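Local coordinates for protein KLLA0E01827p (Kluyveromyces lactis, PDB 6AM0) that probably binds mRNA and activates the Dcp2 decapping enzyme, which removes the 5' cap from mRNA, at residues N18-Y23 with I104-I109. Residues are numbered along the deposited sequence; the frame is centred on the assembly and turned at random.
Sequences NVIARY and IIMNRI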
ATOM      1  N   ASN F  18      20.364 -20.169 -54.768  1.00 64.61           N
ATOM      2  CA  ASN F  18      19.284 -19.927 -55.720  1.00 62.28           C
ATOM      3  C   ASN F  18      18.201 -19.047 -55.114  1.00 67.56           C
ATOM      4  O   ASN F  18      17.624 -18.199 -55.803  1.00 83.72           O
ATOM      5  CB  ASN F  18      18.691 -21.256 -56.196  1.00 63.02           C
ATOM      6  CG  ASN F  18      19.140 -21.625 -57.596  1.00 80.97           C
ATOM      7  OD1 ASN F  18      19.888 -20.884 -58.236  1.00 78.46           O
ATOM      8  ND2 ASN F  18      18.691 -22.781 -58.077  1.00 91.97           N
ATOM      9  N   VAL F  19      17.927 -19.219 -53.823  1.00 67.24           N
ATOM     10  CA  VAL F  19      16.854 -18.471 -53.180  1.00 60.20           C
ATOM     11  C   VAL F  19      17.294 -17.048 -52.864  1.00 65.94           C
ATOM     12  O   VAL F  19      16.609 -16.081 -53.221  1.00 69.60           O
ATOM     13  CB  VAL F  19      16.376 -19.210 -51.919  1.00 66.01           C
ATOM     14  CG1 VAL F  19      15.531 -18.283 -51.056  1.00 59.48           C
ATOM     15  CG2 VAL F  19      15.589 -20.451 -52.316  1.00 64.21           C
ATOM     16  N   ILE F  20      18.438 -16.895 -52.191  1.00 58.60           N
ATOM     17  CA  ILE F  20      18.921 -15.557 -51.852  1.00 60.12           C
ATOM     18  C   ILE F  20      19.118 -14.722 -53.108  1.00 68.26           C
ATOM     19  O   ILE F  20      18.951 -13.496 -53.084  1.00 71.64           O
ATOM     20  CB  ILE F  20      20.218 -15.651 -51.025  1.00 56.97           C
ATOM     21  CG1 ILE F  20      19.947 -16.337 -49.687  1.00 55.88           C
ATOM     22  CG2 ILE F  20      20.812 -14.276 -50.786  1.00 54.49           C
ATOM     23  CD1 ILE F  20      21.203 -16.604 -48.887  1.00 58.06           C
ATOM     24  N   ALA F  21      19.452 -15.369 -54.229  1.00 78.59           N
ATOM     25  CA  ALA F  21      19.644 -14.641 -55.478  1.00 72.81           C
ATOM     26  C   ALA F  21      18.377 -13.906 -55.901  1.00 74.78           C
ATOM     27  O   ALA F  21      18.447 -12.806 -56.460  1.00 77.49           O
ATOM     28  CB  ALA F  21      20.102 -15.603 -56.573  1.00 61.03           C
ATOM     29  N   ARG F  22      17.207 -14.494 -55.639  1.00 64.46           N
ATOM     30  CA  ARG F  22      15.958 -13.848 -56.028  1.00 74.47           C
ATOM     31  C   ARG F  22      15.637 -12.637 -55.162  1.00 75.67           C
ATOM     32  O   ARG F  22      14.788 -11.825 -55.544  1.00 76.64           O
ATOM     33  CB  ARG F  22      14.806 -14.852 -55.977  1.00 72.00           C
ATOM     34  CG  ARG F  22      15.147 -16.197 -56.591  1.00 66.13           C
ATOM     35  CD  ARG F  22      13.914 -16.922 -57.092  1.00 77.02           C
ATOM     36  NE  ARG F  22      14.209 -18.317 -57.405  1.00 87.37           N
ATOM     37  CZ  ARG F  22      13.995 -19.326 -56.567  1.00 91.00           C
ATOM     38  NH1 ARG F  22      13.473 -19.092 -55.369  1.00 86.31           N
ATOM     39  NH2 ARG F  22      14.297 -20.566 -56.927  1.00 90.32           N
ATOM     40  N   TYR F  23      16.287 -12.500 -54.006  1.00 76.47           N
ATOM     41  CA  TYR F  23      16.159 -11.305 -53.184  1.00 70.31           C
ATOM     42  C   TYR F  23      17.269 -10.303 -53.471  1.00 71.70           C
ATOM     43  O   TYR F  23      17.007  -9.101 -53.589  1.00 73.27           O
ATOM     44  CB  TYR F  23      16.172 -11.676 -51.699  1.00 68.11           C
ATOM     45  CG  TYR F  23      14.933 -12.405 -51.239  1.00 63.53           C
ATOM     46  CD1 TYR F  23      14.851 -13.787 -51.314  1.00 62.14           C
ATOM     47  CD2 TYR F  23      13.843 -11.710 -50.732  1.00 50.82           C
ATOM     48  CE1 TYR F  23      13.720 -14.457 -50.897  1.00 68.22           C
ATOM     49  CE2 TYR F  23      12.709 -12.372 -50.314  1.00 59.30           C
ATOM     50  CZ  TYR F  23      12.653 -13.746 -50.397  1.00 71.08           C
ATOM     51  OH  TYR F  23      11.526 -14.416 -49.981  1.00 90.23           O
ATOM     52  N   ILE F 104      22.380 -11.680 -44.586  1.00 53.24           N
ATOM     53  CA  ILE F 104      20.941 -11.861 -44.708  1.00 53.59           C
ATOM     54  C   ILE F 104      20.474 -12.888 -43.685  1.00 69.85           C
ATOM     55  O   ILE F 104      21.183 -13.850 -43.370  1.00 74.26           O
ATOM     56  CB  ILE F 104      20.538 -12.270 -46.141  1.00 66.04           C
ATOM     57  CG1 ILE F 104      19.042 -12.026 -46.362  1.00 75.37           C
ATOM     58  CG2 ILE F 104      20.898 -13.727 -46.426  1.00 58.90           C
ATOM     59  CD1 ILE F 104      18.593 -12.190 -47.798  1.00 65.86           C
ATOM     60  N   ILE F 105      19.287 -12.651 -43.142  1.00 69.25           N
ATOM     61  CA  ILE F 105      18.580 -13.606 -42.305  1.00 66.76           C
ATOM     62  C   ILE F 105      17.266 -13.891 -43.007  1.00 66.29           C
ATOM     63  O   ILE F 105      16.416 -12.996 -43.141  1.00 67.78           O
ATOM     64  CB  ILE F 105      18.345 -13.082 -40.884  1.00 64.34           C
ATOM     65  CG1 ILE F 105      19.679 -12.752 -40.221  1.00 61.32           C
ATOM     66  CG2 ILE F 105      17.561 -14.107 -40.066  1.00 61.43           C
ATOM     67  CD1 ILE F 105      19.624 -12.744 -38.728  1.00 44.21           C
ATOM     68  N   MET F 106      17.119 -15.123 -43.487  1.00 63.14           N
ATOM     69  CA  MET F 106      15.865 -15.583 -44.063  1.00 60.63           C
ATOM     70  C   MET F 106      14.840 -15.692 -42.945  1.00 53.44           C
ATOM     71  O   MET F 106      14.928 -16.580 -42.092  1.00 61.54           O
ATOM     72  CB  MET F 106      16.070 -16.916 -44.772  1.00 58.38           C
ATOM     73  CG  MET F 106      17.091 -16.844 -45.893  1.00 74.92           C
ATOM     74  SD  MET F 106      16.693 -15.565 -47.104  1.00 77.07           S
ATOM     75  CE  MET F 106      15.160 -16.200 -47.782  1.00 60.25           C
ATOM     76  N   ASN F 107      13.877 -14.780 -42.942  1.00 61.71           N
ATOM     77  CA  ASN F 107      12.990 -14.623 -41.801  1.00 64.59           C
ATOM     78  C   ASN F 107      11.933 -15.719 -41.781  1.00 61.69           C
ATOM     79  O   ASN F 107      11.269 -15.976 -42.791  1.00 62.14           O
ATOM     80  CB  ASN F 107      12.330 -13.247 -41.838  1.00 70.24           C
ATOM     81  CG  ASN F 107      11.669 -12.887 -40.527  1.00 76.82           C
ATOM     82  OD1 ASN F 107      11.867 -13.560 -39.514  1.00 76.35           O
ATOM     83  ND2 ASN F 107      10.886 -11.815 -40.535  1.00 70.04           N
ATOM     84  N   ARG F 108      11.792 -16.371 -40.626  1.00 61.55           N
ATOM     85  CA  ARG F 108      10.705 -17.308 -40.377  1.00 57.54           C
ATOM     86  C   ARG F 108       9.441 -16.622 -39.881  1.00 69.17           C
ATOM     87  O   ARG F 108       8.354 -17.200 -39.988  1.00 79.98           O
ATOM     88  CB  ARG F 108      11.126 -18.354 -39.339  1.00 47.84           C
ATOM     89  CG  ARG F 108      12.359 -19.156 -39.688  1.00 68.50           C
ATOM     90  CD  ARG F 108      12.702 -20.107 -38.556  1.00 58.60           C
ATOM     91  NE  ARG F 108      11.578 -20.981 -38.233  1.00 57.18           N
ATOM     92  CZ  ARG F 108      11.545 -22.286 -38.488  1.00 76.04           C
ATOM     93  NH1 ARG F 108      12.581 -22.880 -39.066  1.00 83.26           N
ATOM     94  NH2 ARG F 108      10.476 -22.998 -38.158  1.00 61.33           N
ATOM     95  N   ILE F 109       9.562 -15.412 -39.337  1.00 68.29           N
ATOM     96  CA  ILE F 109       8.425 -14.744 -38.715  1.00 74.94           C
ATOM     97  C   ILE F 109       7.528 -14.103 -39.768  1.00 78.65           C
ATOM     98  O   ILE F 109       6.320 -14.360 -39.814  1.00 84.56           O
ATOM     99  CB  ILE F 109       8.924 -13.713 -37.687  1.00 67.83           C
ATOM    100  CG1 ILE F 109       9.696 -14.422 -36.569  1.00 57.58           C
ATOM    101  CG2 ILE F 109       7.761 -12.897 -37.142  1.00 71.62           C
ATOM    102  CD1 ILE F 109      10.438 -13.490 -35.636  1.00 58.86           C
TER
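M106 overlaps three side chains of helix 5-23 with its sulfur and terminal methyl, making a Met-aromatic contact with Y23 at the centre of a buried apolar patch. The patch joins the C-terminal part of the N-terminal helix to the end of inner strand 101-105 and the residue just after it, in the antiparallel sheet of strands 27-34, 55-61, 101-105 and 114-118 of the PH-like fold of the Dcp1 family. The methionine chain bends at both chi2 (-55°) and chi3 (-65°), which brings SD and CE to the helix. SD lies 5.3 Å from the centroid of the Y23 ring, 28° off the ring normal, an oblique approach, and CE comes within 3.8 Å of Y23 CE1. The same methyl also meets V19, whose CG1 stands anti to the backbone N and reaches CE at 3.9 Å. I20 adds a looser contact, its CG1 4.2 Å from M106 SD, while its tip continues to I104: the two isoleucines meet end to end, I20 CD1 lying 3.8 Å from I104 CG2. No hydrogen bond crosses between segments 18-23 and 104-109, which meet through side-chain packing alone. V19, R22 and Y23 also face the chain of another protein, and an acidic and a basic side chain there hydrogen-bond to Y23 OH, so the ring bridges the intramolecular patch and that interface. Beyond M106 the chain turns away from the helix in an Asx turn, where N107 OD1 accepts from I109 N at 3.0 Å, the donor standing above the carbonyl plane.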